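Local atomic coordinates of Lin0012 protein (Listeria innocua, PDB entry 3K17), a protein that probably phosphorylates phosphomevalonate with ATP, as a GHMP-family kinase of the mevalonate route to isopentenyl diphosphate. Residues 21-26 with 173-178; 35-40 with 346-351; 209-214 with 323-328; 222-227 with 314-319; 245-250 with 279-284. All coordinates share one frame; numbering follows the deposited sequence.

Contact 1 of 5, residues 21-26 with 173-178; sequences YAVVES and IAYTTF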
# COMPACT_ATOMS: atom_id res chain seq x y z
N TYR A 21 -32.25 -1.79 21.91
CA TYR A 21 -31.42 -2.99 21.82
C TYR A 21 -32.19 -4.14 21.20
O TYR A 21 -31.76 -4.71 20.20
CB TYR A 21 -30.86 -3.37 23.19
CG TYR A 21 -29.66 -2.52 23.58
CD1 TYR A 21 -28.41 -2.74 23.00
CD2 TYR A 21 -29.79 -1.46 24.47
CE1 TYR A 21 -27.32 -1.94 23.30
CE2 TYR A 21 -28.70 -0.64 24.78
CZ TYR A 21 -27.47 -0.89 24.19
OH TYR A 21 -26.39 -0.08 24.48
N ALA A 22 -33.34 -4.47 21.78
CA ALA A 22 -34.16 -5.56 21.25
C ALA A 22 -34.65 -5.17 19.86
O ALA A 22 -34.80 -6.01 18.97
CB ALA A 22 -35.35 -5.82 22.17
N VAL A 23 -34.89 -3.88 19.68
CA VAL A 23 -35.40 -3.37 18.41
C VAL A 23 -34.51 -3.69 17.21
O VAL A 23 -34.99 -3.67 16.08
CB VAL A 23 -35.66 -1.84 18.50
CG1 VAL A 23 -34.34 -1.07 18.55
CG2 VAL A 23 -36.50 -1.40 17.32
N VAL A 24 -33.24 -4.01 17.44
CA VAL A 24 -32.37 -4.34 16.31
C VAL A 24 -32.82 -5.66 15.70
O VAL A 24 -32.57 -5.92 14.53
CB VAL A 24 -30.87 -4.45 16.73
CG1 VAL A 24 -30.44 -3.19 17.47
CG2 VAL A 24 -30.65 -5.68 17.60
N GLU A 25 -33.50 -6.48 16.49
CA GLU A 25 -34.00 -7.77 16.00
C GLU A 25 -35.19 -7.54 15.09
O GLU A 25 -36.07 -6.73 15.39
CB GLU A 25 -34.41 -8.66 17.18
CG GLU A 25 -33.29 -9.01 18.17
CD GLU A 25 -32.09 -9.65 17.50
OE1 GLU A 25 -32.26 -10.28 16.44
OE2 GLU A 25 -30.98 -9.54 18.05
N SER A 26 -35.23 -8.27 13.98
CA SER A 26 -36.31 -8.15 13.01
C SER A 26 -37.67 -8.35 13.67
O SER A 26 -37.81 -9.14 14.59
CB SER A 26 -36.13 -9.18 11.89
OG SER A 26 -34.89 -9.00 11.23
N ILE A 173 -44.10 7.46 17.66
CA ILE A 173 -44.36 6.27 16.86
C ILE A 173 -43.99 4.95 17.53
O ILE A 173 -43.16 4.90 18.45
CB ILE A 173 -43.59 6.28 15.51
CG1 ILE A 173 -42.08 6.28 15.78
CG2 ILE A 173 -43.99 7.48 14.68
CD1 ILE A 173 -41.21 5.97 14.56
N ALA A 174 -44.62 3.89 17.03
CA ALA A 174 -44.33 2.54 17.46
C ALA A 174 -43.64 2.04 16.19
O ALA A 174 -44.26 1.97 15.12
CB ALA A 174 -45.61 1.77 17.71
N TYR A 175 -42.35 1.73 16.29
CA TYR A 175 -41.60 1.26 15.13
C TYR A 175 -41.31 -0.22 15.21
O TYR A 175 -40.76 -0.70 16.20
CB TYR A 175 -40.27 2.02 15.03
CG TYR A 175 -39.38 1.49 13.92
CD1 TYR A 175 -39.67 1.76 12.59
CD2 TYR A 175 -38.27 0.70 14.21
CE1 TYR A 175 -38.87 1.25 11.56
CE2 TYR A 175 -37.47 0.18 13.19
CZ TYR A 175 -37.78 0.46 11.87
OH TYR A 175 -36.99 -0.05 10.85
N THR A 176 -41.66 -0.96 14.16
CA THR A 176 -41.40 -2.39 14.12
C THR A 176 -40.41 -2.68 13.00
O THR A 176 -40.72 -2.54 11.81
CB THR A 176 -42.69 -3.19 13.90
OG1 THR A 176 -43.60 -2.91 14.96
CG2 THR A 176 -42.38 -4.69 13.88
N THR A 177 -39.22 -3.09 13.41
CA THR A 177 -38.11 -3.38 12.51
C THR A 177 -38.41 -4.35 11.37
O THR A 177 -38.96 -5.42 11.59
CB THR A 177 -36.90 -3.91 13.31
OG1 THR A 177 -36.69 -3.06 14.45
CG2 THR A 177 -35.65 -3.93 12.44
N PHE A 178 -38.03 -3.95 10.16
CA PHE A 178 -38.22 -4.77 8.98
C PHE A 178 -37.30 -5.99 9.05
O PHE A 178 -36.43 -6.06 9.92
CB PHE A 178 -37.91 -3.95 7.72
CG PHE A 178 -36.52 -3.35 7.72
CD1 PHE A 178 -35.41 -4.12 7.39
CD2 PHE A 178 -36.33 -2.01 8.04
CE1 PHE A 178 -34.12 -3.56 7.38
CE2 PHE A 178 -35.05 -1.45 8.04
CZ PHE A 178 -33.95 -2.22 7.70
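Val23 and Thr177 meet with their side chains crossed at about a right angle, and the valine's own carbonyl lies against the threonine hydroxyl. Thr177 OG1 donates to Val23 O over 2.4 Å, a separation so short that the exact geometry is best treated with caution. The first torsion of Thr177 sets OG1 beside its backbone N and anti to the carbonyl carbon (chi1 -47°). Its CB faces two carbonyls of the bend, 3.4 Å from Val23 O and 3.6 Å from Glu25 O, while CG2 lies farther off, 3.7 Å from Val23 O. From the other residue, Val23 CG2 reaches 3.3 Å from Thr177 OG1 and also comes up to the edge of the Tyr175 ring, 4.1 Å from CD2 and near the ring plane. The tyrosine's hydroxyl is occupied elsewhere, by the carbonyl of Ser160. Residues 22-24 form a short 3-10 turn in the connection between antiparallel strands 7-18 and 29-35 of the large mixed sheet, and this turn packs where strand 172-176, itself paired with 29-35, gives way to loop. Beyond it the backbones draw closest at Ser26 and Thr177. Ser26 CB lies 3.7 Å from Phe178 O, and its OG is hydrogen-bonded to the backbone N of Gln180. On the far side of the turn, Glu25 OE2 is held by a salt bridge to Lys237 and by the hydroxyl of Tyr244.

Contact 2 of 5, residues 35-40 with 346-351; sequences VNRYIT and HLPFHT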
# COMPACT_ATOMS: atom_id res chain seq x y z
N VAL A 35 -38.00 15.09 18.56
CA VAL A 35 -37.86 16.20 19.49
C VAL A 35 -37.82 17.55 18.78
O VAL A 35 -37.55 17.63 17.58
CB VAL A 35 -36.58 16.06 20.37
CG1 VAL A 35 -36.53 14.68 21.02
CG2 VAL A 35 -35.34 16.27 19.53
N ASN A 36 -38.10 18.60 19.54
CA ASN A 36 -38.12 19.96 19.04
C ASN A 36 -36.73 20.58 18.81
O ASN A 36 -36.50 21.75 19.11
CB ASN A 36 -38.93 20.83 20.00
CG ASN A 36 -38.40 20.78 21.42
OD1 ASN A 36 -38.13 19.71 21.96
ND2 ASN A 36 -38.25 21.95 22.04
N ARG A 37 -35.81 19.79 18.26
CA ARG A 37 -34.45 20.25 17.95
C ARG A 37 -34.21 19.68 16.57
O ARG A 37 -34.41 18.49 16.33
CB ARG A 37 -33.46 19.72 19.00
CG ARG A 37 -33.73 20.37 20.36
CD ARG A 37 -33.03 19.71 21.54
NE ARG A 37 -33.64 20.19 22.78
CZ ARG A 37 -33.44 21.40 23.30
NH1 ARG A 37 -32.63 22.26 22.70
NH2 ARG A 37 -34.11 21.77 24.38
N TYR A 38 -33.77 20.53 15.66
CA TYR A 38 -33.64 20.14 14.27
C TYR A 38 -32.33 20.26 13.53
O TYR A 38 -31.40 20.99 13.90
CB TYR A 38 -34.67 20.95 13.46
CG TYR A 38 -36.09 20.83 13.96
CD1 TYR A 38 -36.98 19.94 13.36
CD2 TYR A 38 -36.52 21.56 15.07
CE1 TYR A 38 -38.26 19.77 13.84
CE2 TYR A 38 -37.82 21.39 15.58
CZ TYR A 38 -38.67 20.49 14.95
OH TYR A 38 -39.95 20.28 15.42
N ILE A 39 -32.29 19.51 12.44
CA ILE A 39 -31.21 19.57 11.49
C ILE A 39 -31.96 20.35 10.41
O ILE A 39 -33.13 20.06 10.14
CB ILE A 39 -30.80 18.17 10.98
CG1 ILE A 39 -29.67 17.63 11.87
CG2 ILE A 39 -30.39 18.24 9.51
CD1 ILE A 39 -29.18 16.26 11.50
N THR A 40 -31.32 21.36 9.84
CA THR A 40 -31.96 22.17 8.80
C THR A 40 -31.17 22.07 7.50
O THR A 40 -29.98 22.37 7.48
CB THR A 40 -32.04 23.65 9.21
OG1 THR A 40 -32.80 23.77 10.42
CG2 THR A 40 -32.72 24.48 8.13
N HIS A 346 -31.04 20.07 31.32
CA HIS A 346 -32.43 19.91 30.93
C HIS A 346 -32.59 20.37 29.49
O HIS A 346 -32.06 21.41 29.11
CB HIS A 346 -33.32 20.76 31.86
CG HIS A 346 -34.77 20.77 31.48
ND1 HIS A 346 -35.48 19.62 31.21
CD2 HIS A 346 -35.66 21.78 31.42
CE1 HIS A 346 -36.75 19.92 31.00
NE2 HIS A 346 -36.88 21.23 31.12
N LEU A 347 -33.29 19.59 28.67
CA LEU A 347 -33.54 20.00 27.29
C LEU A 347 -35.06 20.18 27.12
O LEU A 347 -35.79 19.21 26.86
CB LEU A 347 -33.01 18.94 26.31
CG LEU A 347 -31.51 18.61 26.35
CD1 LEU A 347 -31.14 17.65 25.22
CD2 LEU A 347 -30.70 19.89 26.23
N PRO A 348 -35.56 21.42 27.31
CA PRO A 348 -36.99 21.72 27.16
C PRO A 348 -37.56 20.97 25.96
O PRO A 348 -37.05 21.07 24.85
CB PRO A 348 -37.00 23.23 26.99
CG PRO A 348 -35.88 23.66 27.95
CD PRO A 348 -34.79 22.63 27.67
N PHE A 349 -38.63 20.22 26.20
CA PHE A 349 -39.22 19.39 25.16
C PHE A 349 -40.67 19.60 24.76
O PHE A 349 -41.52 19.97 25.57
CB PHE A 349 -39.06 17.92 25.59
CG PHE A 349 -39.85 16.93 24.74
CD1 PHE A 349 -39.25 16.25 23.69
CD2 PHE A 349 -41.20 16.69 25.01
CE1 PHE A 349 -39.97 15.35 22.91
CE2 PHE A 349 -41.94 15.79 24.23
CZ PHE A 349 -41.32 15.12 23.18
N HIS A 350 -40.93 19.37 23.48
CA HIS A 350 -42.26 19.35 22.90
C HIS A 350 -42.05 18.56 21.61
O HIS A 350 -40.99 18.65 20.97
CB HIS A 350 -42.94 20.74 22.72
CG HIS A 350 -42.21 21.72 21.86
ND1 HIS A 350 -41.33 22.65 22.37
CD2 HIS A 350 -42.30 21.99 20.53
CE1 HIS A 350 -40.92 23.45 21.40
NE2 HIS A 350 -41.50 23.07 20.28
N THR A 351 -43.02 17.72 21.28
CA THR A 351 -42.92 16.85 20.11
C THR A 351 -42.42 17.49 18.83
O THR A 351 -42.95 18.50 18.39
CB THR A 351 -44.29 16.18 19.84
OG1 THR A 351 -44.81 15.67 21.07
CG2 THR A 351 -44.12 15.02 18.87
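Asn36 uses both ends of its amide to hold the backbone of 348-350. ND2 donates to Pro348 O over 3.2 Å at 154°; the acceptor lies in the amide plane of Asn36, whereas the donor sits above the plane of the proline carbonyl. OD1 receives the backbone N of His350, also at 3.2 Å, but that N stands almost directly above the amide carbonyl plane. Pro348 O has a second, weak donor in Arg37 NH2, 3.1 Å away. The arginine chain, extended from CG to NE, delivers its guanidinium beneath Leu347 CD2, which lies over the centre of one face. The same asparagine presents its CB to the His350 ring: CB stands 3.5 Å from the ring centroid and 13° off the normal, a CH-pi contact over the face. Val35 CG1 meets the Phe349 ring at its edge, 4.0 Å from CE1. The contact lies at the corner where strand 29-35 turns into 37-45. The loop between strands 345-346 and 355-357 supplies the other side, with Phe349 edge-to-face on Phe215 of strand 214-219 and Val35 resting on Leu15 of strand 7-18.

Contact 3 of 5, residues 209-214 with 323-328; sequences EEPVPT and IAFSKT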
# COMPACT_ATOMS: atom_id res chain seq x y z
N GLU A 209 -50.37 8.55 19.89
CA GLU A 209 -50.85 9.76 20.55
C GLU A 209 -49.90 10.08 21.69
O GLU A 209 -49.50 9.19 22.45
CB GLU A 209 -52.26 9.53 21.12
CG GLU A 209 -53.34 9.31 20.07
CD GLU A 209 -54.17 10.56 19.80
OE1 GLU A 209 -54.85 11.03 20.75
OE2 GLU A 209 -54.15 11.06 18.66
N GLU A 210 -49.54 11.35 21.80
CA GLU A 210 -48.64 11.80 22.85
C GLU A 210 -49.26 11.55 24.22
O GLU A 210 -50.42 11.89 24.46
CB GLU A 210 -48.37 13.30 22.68
CG GLU A 210 -47.29 13.85 23.59
CD GLU A 210 -47.08 15.34 23.37
OE1 GLU A 210 -47.21 15.79 22.22
OE2 GLU A 210 -46.76 16.05 24.34
N PRO A 211 -48.50 10.95 25.15
CA PRO A 211 -49.05 10.69 26.48
C PRO A 211 -49.31 12.01 27.21
O PRO A 211 -48.66 13.03 26.93
CB PRO A 211 -47.95 9.88 27.16
CG PRO A 211 -47.29 9.18 26.01
CD PRO A 211 -47.20 10.28 24.98
N VAL A 212 -50.26 11.98 28.14
CA VAL A 212 -50.60 13.18 28.90
C VAL A 212 -49.51 13.51 29.92
O VAL A 212 -49.19 14.68 30.13
CB VAL A 212 -51.97 13.03 29.64
CG1 VAL A 212 -52.23 14.25 30.52
CG2 VAL A 212 -53.10 12.88 28.61
N PRO A 213 -48.92 12.49 30.58
CA PRO A 213 -47.87 12.76 31.56
C PRO A 213 -46.75 13.59 30.94
O PRO A 213 -46.32 13.31 29.82
CB PRO A 213 -47.39 11.36 31.95
CG PRO A 213 -48.62 10.52 31.77
CD PRO A 213 -49.19 11.04 30.47
N THR A 214 -46.27 14.60 31.65
CA THR A 214 -45.20 15.46 31.14
C THR A 214 -43.94 14.65 30.83
O THR A 214 -43.49 13.84 31.63
CB THR A 214 -44.81 16.56 32.17
OG1 THR A 214 -45.95 17.38 32.45
CG2 THR A 214 -43.70 17.46 31.60
N ILE A 323 -34.59 9.98 29.92
CA ILE A 323 -35.92 10.57 29.77
C ILE A 323 -36.84 10.18 30.93
O ILE A 323 -36.57 9.21 31.63
CB ILE A 323 -36.61 10.10 28.46
CG1 ILE A 323 -36.72 8.57 28.48
CG2 ILE A 323 -35.83 10.59 27.25
CD1 ILE A 323 -37.50 7.99 27.32
N ALA A 324 -37.92 10.93 31.11
CA ALA A 324 -38.85 10.63 32.18
C ALA A 324 -40.28 11.12 31.94
O ALA A 324 -40.51 12.05 31.16
CB ALA A 324 -38.33 11.22 33.49
N PHE A 325 -41.22 10.48 32.62
CA PHE A 325 -42.64 10.84 32.58
C PHE A 325 -43.01 11.21 34.02
O PHE A 325 -42.67 10.47 34.95
CB PHE A 325 -43.49 9.64 32.15
CG PHE A 325 -43.42 9.35 30.68
CD1 PHE A 325 -44.08 10.16 29.77
CD2 PHE A 325 -42.71 8.26 30.20
CE1 PHE A 325 -44.04 9.89 28.40
CE2 PHE A 325 -42.65 7.97 28.83
CZ PHE A 325 -43.32 8.79 27.93
N SER A 326 -43.69 12.34 34.21
CA SER A 326 -44.09 12.79 35.55
C SER A 326 -45.60 13.05 35.65
O SER A 326 -46.24 13.44 34.68
CB SER A 326 -43.33 14.06 35.94
OG SER A 326 -41.95 13.79 36.15
N LYS A 327 -46.14 12.84 36.85
CA LYS A 327 -47.57 13.04 37.10
C LYS A 327 -48.11 14.43 36.77
O LYS A 327 -49.22 14.56 36.26
CB LYS A 327 -47.91 12.74 38.55
CG LYS A 327 -48.31 11.30 38.82
CD LYS A 327 -47.12 10.37 38.84
CE LYS A 327 -47.57 8.97 39.22
NZ LYS A 327 -48.29 8.99 40.52
N THR A 328 -47.33 15.46 37.08
CA THR A 328 -47.77 16.83 36.82
C THR A 328 -46.61 17.69 36.37
O THR A 328 -45.45 17.28 36.48
CB THR A 328 -48.36 17.48 38.09
OG1 THR A 328 -47.32 17.62 39.07
CG2 THR A 328 -49.48 16.63 38.66
O HOH W 1 -41.09 14.29 33.38
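Phe325 lays its ring beside the two prolines that lead into Thr214. Starting from its CB, the first torsion places CG anti to the carbonyl carbon and beside the backbone N (chi1 -76°). From CG the ring's CD1 runs to Pro213, 4.1 Å from its CB and 3.9 Å from its O, the carbonyl oxygen lying at the ring edge in plane. One atom further out, CE1 touches Pro211, with CG and CB of that proline each 4.1 Å away. Behind the ring, the Phe325 CA makes a CA-H...O contact of 3.3 Å with Thr214 O. That oxygen is also gripped by Ser326 N at 3.0 Å, an in-plane approach, and by a water that donates to it and is hydrogen-bonded to Ser326 OG. The return bond, Thr214 N to Ser326 O, is weak at 3.2 Å, so the antiparallel hydrogen-bonded pair Thr214-Ser326 is firmer on one side. Here strand 214-219 begins alongside the end of strand 321-326 in the four-stranded antiparallel sheet. Helix 329-341, N-capped by Thr328, packs on Thr214 and Ser326. The Phe325 ring meets Phe215 and Trp172, and Pro213 rests on Tyr271 of helix 267-288.

Contact 4 of 5, residues 222-227 with 314-319; sequences TPVSTG and SGSGGG
Val224 packs its branched side chain against almost bare backbone, since three successive glycines, 317 to 319, make up much of the opposing surface. CG2 does most of the touching: it lies 3.3 Å from Gly319 N, 3.3 Å from Gly319 CA and 3.4 Å from Gly317 O, pressed close to the peptide between Gly318 and Gly319. Val224 CG1, anti to its backbone N (chi1 177°), heads elsewhere and stops 3.6 Å from Ser316 OG. That hydroxyl turns back on its own loop and donates to Gly317 O over 3.0 Å, with the donor tilted 16° from the carbonyl plane. A CB on Gly319 would run into both Thr222 O and Val224 CG2, and its backbone angles would jam it against the preceding carbonyl as well; Gly317 and Gly318 also have positive phi. The touching parts of the two segments run in roughly opposite directions, 157° apart. Residues 314-319 belong to the glycine-rich connection between strands 310-313 and 321-326, within the GHMP kinase C-terminal family region, and 222-227 lead from strand 214-219 into helix 226-239. At the Thr222 end the backbones come nearest: Thr222 O makes a CA-H...O contact with Gly319 CA at 3.5 Å, and Thr222 CG2 lies 4.0 Å from Gly318 O. Outside the pair, Ser316 O accepts from the hydroxyl of Tyr21, and Gly315 N donates to Glu20 OE2.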
# COMPACT_ATOMS: atom_id res chain seq x y z
N THR A 222 -22.47 13.25 28.65
CA THR A 222 -21.48 12.22 28.38
C THR A 222 -21.71 11.66 26.99
O THR A 222 -22.69 10.96 26.73
CB THR A 222 -21.60 11.08 29.40
OG1 THR A 222 -21.56 11.62 30.73
CG2 THR A 222 -20.47 10.08 29.22
N PRO A 223 -20.82 12.00 26.04
CA PRO A 223 -21.02 11.46 24.70
C PRO A 223 -20.82 9.95 24.71
O PRO A 223 -20.09 9.42 25.55
CB PRO A 223 -19.96 12.20 23.88
CG PRO A 223 -19.97 13.56 24.53
CD PRO A 223 -19.95 13.19 26.01
N VAL A 224 -21.48 9.26 23.80
CA VAL A 224 -21.36 7.81 23.77
C VAL A 224 -20.80 7.29 22.46
O VAL A 224 -21.27 7.66 21.38
CB VAL A 224 -22.72 7.13 24.01
CG1 VAL A 224 -22.57 5.62 23.89
CG2 VAL A 224 -23.24 7.49 25.38
N SER A 225 -19.79 6.44 22.57
CA SER A 225 -19.18 5.81 21.41
C SER A 225 -20.00 4.54 21.25
O SER A 225 -19.57 3.45 21.65
CB SER A 225 -17.71 5.48 21.69
OG SER A 225 -17.58 4.72 22.88
N THR A 226 -21.19 4.69 20.68
CA THR A 226 -22.12 3.59 20.47
C THR A 226 -21.46 2.28 20.07
O THR A 226 -21.75 1.23 20.64
CB THR A 226 -23.15 3.95 19.39
OG1 THR A 226 -23.82 5.17 19.76
CG2 THR A 226 -24.18 2.84 19.24
N GLY A 227 -20.59 2.35 19.07
CA GLY A 227 -19.91 1.16 18.58
C GLY A 227 -19.53 0.19 19.68
O GLY A 227 -19.94 -0.97 19.66
N SER A 314 -32.16 6.70 27.30
CA SER A 314 -32.79 6.71 25.99
C SER A 314 -31.76 6.34 24.94
O SER A 314 -30.78 7.05 24.73
CB SER A 314 -33.38 8.10 25.68
OG SER A 314 -33.82 8.15 24.33
N GLY A 315 -31.99 5.21 24.28
CA GLY A 315 -31.06 4.76 23.27
C GLY A 315 -30.08 3.72 23.79
O GLY A 315 -30.45 2.79 24.51
N SER A 316 -28.82 3.91 23.44
CA SER A 316 -27.77 2.99 23.83
C SER A 316 -27.41 3.06 25.30
O SER A 316 -26.85 2.12 25.85
CB SER A 316 -26.51 3.26 23.00
OG SER A 316 -25.95 4.52 23.37
N GLY A 317 -27.72 4.18 25.94
CA GLY A 317 -27.34 4.33 27.33
C GLY A 317 -25.84 4.59 27.34
O GLY A 317 -25.27 4.91 26.30
N GLY A 318 -25.19 4.45 28.49
CA GLY A 318 -23.76 4.69 28.55
C GLY A 318 -23.46 6.18 28.55
O GLY A 318 -22.31 6.59 28.70
N GLY A 319 -24.51 6.98 28.41
CA GLY A 319 -24.37 8.42 28.37
C GLY A 319 -25.54 9.00 27.60
O GLY A 319 -26.66 8.49 27.69

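Contact 5 of 5, residues 245-250 with 279-284; sequences QHFLTR and RILQEL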
# COMPACT_ATOMS: atom_id res chain seq x y z
N GLN A 245 -31.92 -13.99 25.01
CA GLN A 245 -33.28 -14.33 24.60
C GLN A 245 -34.28 -13.98 25.69
O GLN A 245 -35.42 -13.62 25.41
CB GLN A 245 -33.38 -15.81 24.24
CG GLN A 245 -34.73 -16.20 23.64
CD GLN A 245 -35.10 -15.35 22.43
OE1 GLN A 245 -34.44 -15.39 21.39
NE2 GLN A 245 -36.17 -14.58 22.57
N HIS A 246 -33.85 -14.08 26.95
CA HIS A 246 -34.72 -13.74 28.07
C HIS A 246 -35.00 -12.26 27.99
O HIS A 246 -36.13 -11.81 28.23
CB HIS A 246 -34.02 -14.05 29.40
CG HIS A 246 -34.78 -13.58 30.60
ND1 HIS A 246 -36.03 -14.06 30.93
CD2 HIS A 246 -34.47 -12.65 31.55
CE1 HIS A 246 -36.46 -13.46 32.03
NE2 HIS A 246 -35.53 -12.60 32.42
N PHE A 247 -33.96 -11.49 27.67
CA PHE A 247 -34.08 -10.05 27.53
C PHE A 247 -35.13 -9.73 26.46
O PHE A 247 -36.08 -9.00 26.71
CB PHE A 247 -32.73 -9.44 27.12
CG PHE A 247 -32.83 -8.03 26.60
CD1 PHE A 247 -33.33 -7.01 27.41
CD2 PHE A 247 -32.45 -7.73 25.30
CE1 PHE A 247 -33.44 -5.71 26.91
CE2 PHE A 247 -32.56 -6.44 24.80
CZ PHE A 247 -33.06 -5.43 25.61
N LEU A 248 -34.95 -10.31 25.27
CA LEU A 248 -35.88 -10.09 24.17
C LEU A 248 -37.31 -10.45 24.53
O LEU A 248 -38.22 -9.63 24.40
CB LEU A 248 -35.45 -10.91 22.94
CG LEU A 248 -34.15 -10.55 22.23
CD1 LEU A 248 -33.95 -11.48 21.04
CD2 LEU A 248 -34.19 -9.09 21.76
N THR A 249 -37.51 -11.68 24.99
CA THR A 249 -38.84 -12.16 25.37
C THR A 249 -39.48 -11.19 26.36
O THR A 249 -40.63 -10.79 26.21
CB THR A 249 -38.75 -13.54 26.03
OG1 THR A 249 -38.16 -14.46 25.11
CG2 THR A 249 -40.15 -14.03 26.43
N ARG A 250 -38.70 -10.84 27.37
CA ARG A 250 -39.16 -9.92 28.40
C ARG A 250 -39.49 -8.57 27.76
O ARG A 250 -40.50 -7.94 28.07
CB ARG A 250 -38.05 -9.75 29.45
CG ARG A 250 -38.49 -9.05 30.70
CD ARG A 250 -39.21 -10.00 31.66
NE ARG A 250 -40.02 -9.24 32.60
CZ ARG A 250 -41.15 -8.64 32.27
NH1 ARG A 250 -41.61 -8.72 31.03
NH2 ARG A 250 -41.83 -7.94 33.17
N ARG A 279 -35.50 -1.85 34.08
CA ARG A 279 -34.97 -3.00 34.78
C ARG A 279 -34.28 -4.02 33.88
O ARG A 279 -33.15 -4.42 34.16
CB ARG A 279 -36.08 -3.69 35.58
CG ARG A 279 -36.76 -2.80 36.61
CD ARG A 279 -35.76 -2.14 37.55
NE ARG A 279 -36.39 -1.46 38.68
CZ ARG A 279 -37.13 -0.35 38.59
NH1 ARG A 279 -37.35 0.22 37.42
NH2 ARG A 279 -37.63 0.19 39.69
N ILE A 280 -34.94 -4.43 32.81
CA ILE A 280 -34.34 -5.42 31.92
C ILE A 280 -33.09 -4.88 31.22
O ILE A 280 -32.20 -5.64 30.87
CB ILE A 280 -35.34 -5.93 30.85
CG1 ILE A 280 -35.69 -4.82 29.87
CG2 ILE A 280 -36.61 -6.43 31.54
CD1 ILE A 280 -36.59 -5.28 28.74
N LEU A 281 -33.03 -3.57 31.03
CA LEU A 281 -31.86 -2.96 30.40
C LEU A 281 -30.73 -2.96 31.42
O LEU A 281 -29.56 -3.11 31.06
CB LEU A 281 -32.18 -1.54 29.92
CG LEU A 281 -33.01 -1.46 28.63
CD1 LEU A 281 -33.46 -0.03 28.37
CD2 LEU A 281 -32.18 -1.97 27.47
N GLN A 282 -31.08 -2.80 32.69
CA GLN A 282 -30.09 -2.81 33.76
C GLN A 282 -29.53 -4.23 33.83
O GLN A 282 -28.32 -4.42 33.96
CB GLN A 282 -30.74 -2.48 35.11
CG GLN A 282 -31.31 -1.07 35.25
CD GLN A 282 -31.86 -0.81 36.64
OE1 GLN A 282 -32.75 -1.52 37.12
NE2 GLN A 282 -31.34 0.21 37.30
N GLU A 283 -30.42 -5.21 33.73
CA GLU A 283 -30.05 -6.61 33.77
C GLU A 283 -29.11 -6.95 32.61
O GLU A 283 -28.07 -7.57 32.80
CB GLU A 283 -31.30 -7.49 33.68
CG GLU A 283 -32.36 -7.17 34.72
CD GLU A 283 -31.95 -7.54 36.13
OE1 GLU A 283 -32.65 -7.14 37.08
OE2 GLU A 283 -30.92 -8.24 36.28
N LEU A 284 -29.52 -6.55 31.41
CA LEU A 284 -28.73 -6.80 30.22
C LEU A 284 -27.33 -6.21 30.39
O LEU A 284 -26.33 -6.86 30.09
CB LEU A 284 -29.41 -6.18 28.99
CG LEU A 284 -28.62 -6.23 27.67
CD1 LEU A 284 -28.28 -7.67 27.34
CD2 LEU A 284 -29.44 -5.60 26.55
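Helices 245-250 and 279-284 run antiparallel, with their axes 170° apart in direction and 10.3 Å apart at closest approach; Phe247 and Ile280 bring the backbones nearest. Phe247 carries most of the contact. Its first torsion sets CG anti to the backbone N (chi1 165°), and the ring beyond it reaches three residues of the other helix. Leu284 CD2 stands over the centre of one face, 3.7 Å from the ring centroid and 13° off the normal, a CH-pi contact. Ile280 crosses Phe247 at about a right angle and brings CD1 to 3.7 Å from CE1, with CG1 close behind at 3.8 Å from the same atom. Leu281 comes in more obliquely, its CD2 4.0 Å from both CE1 and CZ. The two segments belong to the long helices 241-264 and 267-288, which follow each other in the chain as a helical hairpin joined by a two-residue turn. Leu284 also reaches Ile233 and Phe236 of helix 226-239, so a third helix joins the packing, and Phe247 itself touches Tyr21 and Ala22 of the loop after strand 7-18. One turn on from Phe247, Arg250 lies with the aliphatic part of its chain on Ile280: Arg250 CG is 3.3 Å from Ile280 CG2, a tight approach. The chain then bends at chi2, and the guanidinium finds its partners elsewhere, NH2 in a salt bridge with Glu276 and NH1 in one with Glu253 of its own helix.

From the N terminus, the connection after strand 7-18 opens contact 1, which closes at strand 172-176. Before that closure, residues 35-40 have opened contact 2, so the two cross; contact 2 closes last, near the C terminus at 346-351. Contacts 3, 4 and 5 all fall within its span, one inside another: 209-214 with 323-328 encloses 222-227 with 314-319, which encloses the helix pair of contact 5. Contacts 1 and 2 lie on the large mixed sheet and contact 3 on the four-stranded one. The Tyr21 hydroxyl ties contact 1 to contact 4, Ala22 packs on Leu248 of contact 5, and Glu210 bonds Thr351, joining contacts 3 and 2.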